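Local coordinates for protein cyclomaltodextrin glucanotransferase (Caldanaerobacter subterraneus, PDB 6WNU) that is a cyclomaltodextrin glucanotransferase of the alpha-amylase family, built on a TIM-barrel catalytic domain with bound calcium ions, at residues D124-E129 / I236-N241; A157-S162 / K213-L218. All coordinates share one frame; numbering follows the deposited sequence.

Contact 1 (D124-E129 / I236-N241); sequences DFKRVE and IKLWFN. With CA (calcium ion), chain D.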
loop_
_atom_site.group_PDB
_atom_site.type_symbol
_atom_site.label_atom_id
_atom_site.label_comp_id
_atom_site.label_asym_id
_atom_site.label_seq_id
_atom_site.Cartn_x
_atom_site.Cartn_y
_atom_site.Cartn_z
ATOM N N ASP A 124 1.999 13.885 -18.458
ATOM C CA ASP A 124 0.903 14.858 -18.448
ATOM C C ASP A 124 -0.012 14.505 -17.286
ATOM O O ASP A 124 -0.717 13.493 -17.343
ATOM C CB ASP A 124 0.136 14.839 -19.776
ATOM C CG ASP A 124 -0.804 16.026 -19.949
ATOM O OD1 ASP A 124 -1.305 16.583 -18.952
ATOM O OD2 ASP A 124 -1.073 16.397 -21.115
ATOM N N PHE A 125 -0.014 15.332 -16.244
ATOM C CA PHE A 125 -0.804 15.028 -15.058
ATOM C C PHE A 125 -2.275 15.355 -15.235
ATOM O O PHE A 125 -3.066 15.043 -14.342
ATOM C CB PHE A 125 -0.255 15.782 -13.834
ATOM C CG PHE A 125 1.095 15.286 -13.347
ATOM C CD1 PHE A 125 2.262 15.613 -14.021
ATOM C CD2 PHE A 125 1.191 14.505 -12.195
ATOM C CE1 PHE A 125 3.499 15.164 -13.562
ATOM C CE2 PHE A 125 2.424 14.052 -11.728
ATOM C CZ PHE A 125 3.575 14.376 -12.397
ATOM N N LYS A 126 -2.663 15.981 -16.356
ATOM C CA LYS A 126 -4.052 16.340 -16.609
ATOM C C LYS A 126 -4.787 15.343 -17.494
ATOM O O LYS A 126 -5.968 15.556 -17.790
ATOM C CB LYS A 126 -4.147 17.726 -17.266
ATOM C CG LYS A 126 -3.358 18.824 -16.592
ATOM C CD LYS A 126 -4.058 19.359 -15.374
ATOM C CE LYS A 126 -3.340 20.605 -14.853
ATOM N NZ LYS A 126 -3.624 21.808 -15.706
ATOM N N ARG A 127 -4.132 14.278 -17.948
ATOM C CA ARG A 127 -4.770 13.342 -18.866
ATOM C C ARG A 127 -4.657 11.923 -18.331
ATOM O O ARG A 127 -3.735 11.610 -17.576
ATOM C CB ARG A 127 -4.146 13.402 -20.267
ATOM C CG ARG A 127 -4.411 14.687 -21.027
ATOM C CD ARG A 127 -3.774 14.594 -22.406
ATOM N NE ARG A 127 -4.406 15.494 -23.357
ATOM C CZ ARG A 127 -3.965 15.702 -24.592
ATOM N NH1 ARG A 127 -2.875 15.085 -25.022
ATOM N NH2 ARG A 127 -4.604 16.549 -25.384
ATOM N N VAL A 128 -5.605 11.061 -18.742
ATOM C CA VAL A 128 -5.551 9.644 -18.395
ATOM C C VAL A 128 -4.619 8.928 -19.358
ATOM O O VAL A 128 -4.564 9.245 -20.551
ATOM C CB VAL A 128 -6.956 9.012 -18.409
ATOM C CG1 VAL A 128 -6.904 7.589 -17.850
ATOM C CG2 VAL A 128 -7.936 9.849 -17.616
ATOM N N GLU A 129 -3.876 7.958 -18.836
ATOM C CA GLU A 129 -3.015 7.135 -19.668
ATOM C C GLU A 129 -3.849 6.347 -20.679
ATOM O O GLU A 129 -4.767 5.615 -20.308
ATOM C CB GLU A 129 -2.199 6.190 -18.779
ATOM C CG GLU A 129 -1.379 5.152 -19.513
ATOM C CD GLU A 129 -0.566 5.723 -20.663
ATOM O OE1 GLU A 129 0.247 6.640 -20.438
ATOM O OE2 GLU A 129 -0.733 5.231 -21.804
ATOM N N ILE A 236 -4.216 17.990 -9.167
ATOM C CA ILE A 236 -4.915 17.193 -8.165
ATOM C C ILE A 236 -6.350 17.677 -7.999
ATOM O O ILE A 236 -7.241 16.886 -7.675
ATOM C CB ILE A 236 -4.134 17.179 -6.832
ATOM C CG1 ILE A 236 -4.517 15.943 -6.017
ATOM C CG2 ILE A 236 -4.367 18.449 -6.036
ATOM C CD1 ILE A 236 -4.157 14.628 -6.704
ATOM N N LYS A 237 -6.621 18.962 -8.264
ATOM C CA LYS A 237 -8.005 19.437 -8.247
ATOM C C LYS A 237 -8.828 18.775 -9.343
ATOM O O LYS A 237 -10.011 18.458 -9.146
ATOM C CB LYS A 237 -8.050 20.956 -8.415
ATOM C CG LYS A 237 -7.768 21.745 -7.156
ATOM C CD LYS A 237 -7.421 23.193 -7.495
ATOM C CE LYS A 237 -7.574 24.090 -6.276
ATOM N NZ LYS A 237 -6.868 25.394 -6.448
ATOM N N LEU A 238 -8.230 18.607 -10.522
ATOM C CA LEU A 238 -8.919 17.936 -11.615
ATOM C C LEU A 238 -9.312 16.521 -11.219
ATOM O O LEU A 238 -10.452 16.092 -11.431
ATOM C CB LEU A 238 -8.024 17.911 -12.849
ATOM C CG LEU A 238 -8.558 17.060 -14.002
ATOM C CD1 LEU A 238 -9.918 17.547 -14.465
ATOM C CD2 LEU A 238 -7.570 17.065 -15.144
ATOM N N TRP A 239 -8.370 15.772 -10.650
ATOM C CA TRP A 239 -8.666 14.386 -10.313
ATOM C C TRP A 239 -9.748 14.301 -9.256
ATOM O O TRP A 239 -10.628 13.438 -9.333
ATOM C CB TRP A 239 -7.394 13.675 -9.876
ATOM C CG TRP A 239 -6.543 13.381 -11.054
ATOM C CD1 TRP A 239 -5.495 14.117 -11.505
ATOM C CD2 TRP A 239 -6.684 12.279 -11.961
ATOM N NE1 TRP A 239 -4.957 13.535 -12.625
ATOM C CE2 TRP A 239 -5.674 12.409 -12.931
ATOM C CE3 TRP A 239 -7.557 11.189 -12.036
ATOM C CZ2 TRP A 239 -5.510 11.491 -13.965
ATOM C CZ3 TRP A 239 -7.397 10.278 -13.065
ATOM C CH2 TRP A 239 -6.383 10.437 -14.020
ATOM N N PHE A 240 -9.739 15.218 -8.287
ATOM C CA PHE A 240 -10.823 15.209 -7.316
ATOM C C PHE A 240 -12.146 15.659 -7.939
ATOM O O PHE A 240 -13.208 15.198 -7.509
ATOM C CB PHE A 240 -10.446 16.045 -6.097
ATOM C CG PHE A 240 -9.706 15.265 -5.055
ATOM C CD1 PHE A 240 -10.396 14.518 -4.117
ATOM C CD2 PHE A 240 -8.327 15.245 -5.038
ATOM C CE1 PHE A 240 -9.730 13.773 -3.166
ATOM C CE2 PHE A 240 -7.639 14.494 -4.087
ATOM C CZ PHE A 240 -8.344 13.758 -3.149
ATOM N N ASN A 241 -12.114 16.493 -8.988
ATOM C CA ASN A 241 -13.352 16.776 -9.717
ATOM C C ASN A 241 -13.910 15.536 -10.393
ATOM O O ASN A 241 -15.092 15.515 -10.750
ATOM C CB ASN A 241 -13.149 17.866 -10.777
ATOM C CG ASN A 241 -13.039 19.243 -10.172
ATOM O OD1 ASN A 241 -13.619 19.520 -9.118
ATOM N ND2 ASN A 241 -12.288 20.116 -10.829
HETATM CA CA CA D . 0.843 7.670 -22.512
HETATM O O HOH W 1 2.281 5.698 -22.479
#
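The indole nitrogen of Trp-239 gives its hydrogen to the backbone carbonyl of Phe-125, the hydrogen bond that joins the two segments. NE1 of Trp-239 lies 3.0 Å from O of Phe-125, with an N-H...O angle of 160°. The oxygen sits at the edge of the ring, close to its plane, and is met nearly head-on, so the bond also limits how far the indole can rotate. Tyr-231, a little earlier on the helix, bonds N of Phe-125, and the helix thus holds this residue by both backbone polar atoms. The ring reaches the loop because CG stands anti to the carbonyl carbon (chi1 -75°). Farther round the same edge, CZ2 of Trp-239 is 4.0 Å from O of Arg-127. At the end of the benzo ring, CH2 of Trp-239 meets CG2 of Val-128 obliquely at 4.0 Å. Leu-238 points at the corner and sets its CD2 3.4 Å from O of Lys-126, whose side chain leads off to a salt bridge with Asp-179. What the helix grips is a type I turn from Asp-124 to Arg-127, braced by an Asx turn: OD1 of Asp-124 accepts from N of Lys-126 at 3.0 Å. Beyond it, OE1 of Glu-129 binds a calcium ion at 2.4 Å; the other ligands include a water, the side chains of Asp-101, Asn-104 and Glu-130, and the backbone O of Asn-102. Phe-138 meets the indole edge-to-face, Trp-135 with ring planes at about 45°. The contact lies in the outer helical layer of the alpha-amylase TIM barrel: helix 226-241, of the beta-alpha-beta crossover from strand 151-156 to 246-249, packs against and hydrogen-bonds the loop carrying calcium ligand Glu-129, between strand 93-96 and helix 135-147.

Contact 2 (A157-S162 / K213-L218); sequences APNHTS and KNLFDL. With CA (calcium ion), chain B.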
loop_
_atom_site.group_PDB
_atom_site.type_symbol
_atom_site.label_atom_id
_atom_site.label_comp_id
_atom_site.label_asym_id
_atom_site.label_seq_id
_atom_site.Cartn_x
_atom_site.Cartn_y
_atom_site.Cartn_z
ATOM N N ALA A 157 2.262 11.028 -8.181
ATOM C CA ALA A 157 3.721 11.129 -8.124
ATOM C C ALA A 157 4.180 12.510 -8.593
ATOM O O ALA A 157 4.774 12.650 -9.672
ATOM C CB ALA A 157 4.377 10.020 -8.941
ATOM N N PRO A 158 3.962 13.549 -7.786
ATOM C CA PRO A 158 4.378 14.900 -8.184
ATOM C C PRO A 158 5.840 15.213 -7.917
ATOM O O PRO A 158 6.238 16.376 -8.017
ATOM C CB PRO A 158 3.474 15.788 -7.329
ATOM C CG PRO A 158 3.358 15.000 -6.037
ATOM C CD PRO A 158 3.338 13.539 -6.451
ATOM N N ASN A 159 6.662 14.225 -7.591
ATOM C CA ASN A 159 8.069 14.538 -7.433
ATOM C C ASN A 159 8.778 14.726 -8.767
ATOM O O ASN A 159 9.806 15.409 -8.820
ATOM C CB ASN A 159 8.762 13.442 -6.626
ATOM C CG ASN A 159 10.229 13.711 -6.439
ATOM O OD1 ASN A 159 10.606 14.654 -5.747
ATOM N ND2 ASN A 159 11.068 12.876 -7.035
ATOM N N HIS A 160 8.258 14.148 -9.848
ATOM C CA HIS A 160 9.049 14.048 -11.063
ATOM C C HIS A 160 8.128 13.707 -12.223
ATOM O O HIS A 160 6.966 13.322 -12.035
ATOM C CB HIS A 160 10.145 12.982 -10.917
ATOM C CG HIS A 160 9.614 11.648 -10.478
ATOM N ND1 HIS A 160 9.625 11.241 -9.162
ATOM C CD2 HIS A 160 9.040 10.637 -11.180
ATOM C CE1 HIS A 160 9.077 10.039 -9.068
ATOM N NE2 HIS A 160 8.710 9.651 -10.277
ATOM N N THR A 161 8.675 13.847 -13.430
ATOM C CA THR A 161 8.053 13.317 -14.637
ATOM C C THR A 161 8.645 11.946 -14.946
ATOM O O THR A 161 8.144 10.939 -14.443
ATOM C CB THR A 161 8.215 14.284 -15.812
ATOM O OG1 THR A 161 9.573 14.725 -15.900
ATOM C CG2 THR A 161 7.322 15.503 -15.599
ATOM N N SER A 162 9.723 11.881 -15.708
ATOM C CA SER A 162 10.127 10.621 -16.314
ATOM C C SER A 162 11.634 10.620 -16.500
ATOM O O SER A 162 12.293 11.647 -16.304
ATOM C CB SER A 162 9.416 10.422 -17.655
ATOM O OG SER A 162 9.741 11.479 -18.538
ATOM N N LYS A 213 17.839 16.844 -5.773
ATOM C CA LYS A 213 18.464 16.127 -6.874
ATOM C C LYS A 213 17.479 15.141 -7.501
ATOM O O LYS A 213 16.376 14.932 -7.008
ATOM C CB LYS A 213 19.732 15.426 -6.396
ATOM C CG LYS A 213 20.805 16.418 -5.929
ATOM C CD LYS A 213 22.151 15.745 -5.824
ATOM C CE LYS A 213 23.279 16.758 -5.746
ATOM N NZ LYS A 213 24.571 16.043 -5.967
ATOM N N ASN A 214 17.888 14.550 -8.620
ATOM C CA ASN A 214 17.042 13.597 -9.326
ATOM C C ASN A 214 16.990 12.265 -8.592
ATOM O O ASN A 214 18.018 11.727 -8.172
ATOM C CB ASN A 214 17.558 13.354 -10.745
ATOM C CG ASN A 214 17.448 14.575 -11.628
ATOM O OD1 ASN A 214 16.675 15.491 -11.352
ATOM N ND2 ASN A 214 18.215 14.586 -12.709
ATOM N N LEU A 215 15.786 11.720 -8.461
ATOM C CA LEU A 215 15.627 10.332 -8.024
ATOM C C LEU A 215 16.018 9.434 -9.186
ATOM O O LEU A 215 15.267 9.309 -10.155
ATOM C CB LEU A 215 14.188 10.087 -7.589
ATOM C CG LEU A 215 13.767 8.661 -7.203
ATOM C CD1 LEU A 215 14.710 8.081 -6.176
ATOM C CD2 LEU A 215 12.347 8.673 -6.673
ATOM N N PHE A 216 17.204 8.823 -9.114
ATOM C CA PHE A 216 17.776 8.051 -10.228
ATOM C C PHE A 216 17.933 8.996 -11.416
ATOM O O PHE A 216 18.618 10.025 -11.280
ATOM C CB PHE A 216 16.916 6.812 -10.500
ATOM C CG PHE A 216 16.593 5.999 -9.275
ATOM C CD1 PHE A 216 17.604 5.402 -8.534
ATOM C CD2 PHE A 216 15.272 5.799 -8.892
ATOM C CE1 PHE A 216 17.308 4.641 -7.419
ATOM C CE2 PHE A 216 14.964 5.031 -7.780
ATOM C CZ PHE A 216 15.984 4.453 -7.039
ATOM N N ASP A 217 17.332 8.720 -12.577
ATOM C CA ASP A 217 17.392 9.634 -13.709
ATOM C C ASP A 217 16.057 10.337 -13.962
ATOM O O ASP A 217 15.801 10.808 -15.072
ATOM C CB ASP A 217 17.874 8.892 -14.961
ATOM C CG ASP A 217 16.961 7.730 -15.354
ATOM O OD1 ASP A 217 15.894 7.558 -14.714
ATOM O OD2 ASP A 217 17.312 7.001 -16.317
ATOM N N LEU A 218 15.210 10.440 -12.949
ATOM C CA LEU A 218 13.879 11.010 -13.119
ATOM C C LEU A 218 13.946 12.525 -13.011
ATOM O O LEU A 218 14.365 13.059 -11.973
ATOM C CB LEU A 218 12.927 10.450 -12.066
ATOM C CG LEU A 218 12.727 8.936 -12.088
ATOM C CD1 LEU A 218 11.976 8.490 -10.827
ATOM C CD2 LEU A 218 11.982 8.513 -13.373
HETATM CA CA CA B . 12.276 16.497 -5.509
HETATM O O HOH W 2 10.493 17.191 -7.109
HETATM O O HOH W 3 13.957 14.787 -5.412
HETATM O O HOH W 4 11.324 18.600 -4.692
#
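Leu-218 lays one methyl over the imidazole of His-160 in a CH-pi contact, CD1 standing 3.6 Å from the ring centroid and 14° off the normal. Two torsions make this possible. In His-160, CG lies between the backbone N and the carbonyl carbon (chi1 53°), and in Leu-218, CG is anti to the carbonyl carbon; the two side chains then cross, with CB of Leu-218 3.9 Å from CB of His-160. The other methyl, CD2 of Leu-218, rests 3.8 Å from C of Ser-162. Leu-215 comes to the imidazole obliquely. The ring is steadied at its edge as well, where ND2 of Asn-159 donates in plane to ND1 of His-160 at 3.0 Å. The extended side chain of Asn-159 (chi1 180°) also turns OD1 to a calcium ion at 2.5 Å, linking metal and imidazole. Backbone O of Gln-211 and His-254 and OD1 of Asp-220 bind this ion too, and two of its waters donate to O of Asn-159 and O of Lys-213. Backbone bonds join Asn-159 to Leu-221, and Thr-161 and Ser-162 to Ala-219, so Leu-218 lies near the end of strand 160-163 and starts its antiparallel partner 218-220, into which segment 213-218 leads from helix 207-212.

Overall arrangement
Contact 2 falls, in sequence, wholly between the two segments of contact 1, and in space their centres are about 18 Å apart. Phe-125 bridges them: its ring leaves the corner of contact 1 and comes against the backbone of 157-162, with CE2 of Phe-125 3.4 Å from O of Ala-157 and CZ of Phe-125 3.6 Å from O of His-160. Each contact has its own calcium ion, the two metals lying 22.3 Å apart, consistent with metals ordering loops here. Contact 2 belongs to the long insertion between strand 151-156 and helix 226-241, where alpha-amylase family members carry domain B. An acetate ion about 3 Å from the His-160 side chain, probably from the crystallisation liquor, may mark a pocket.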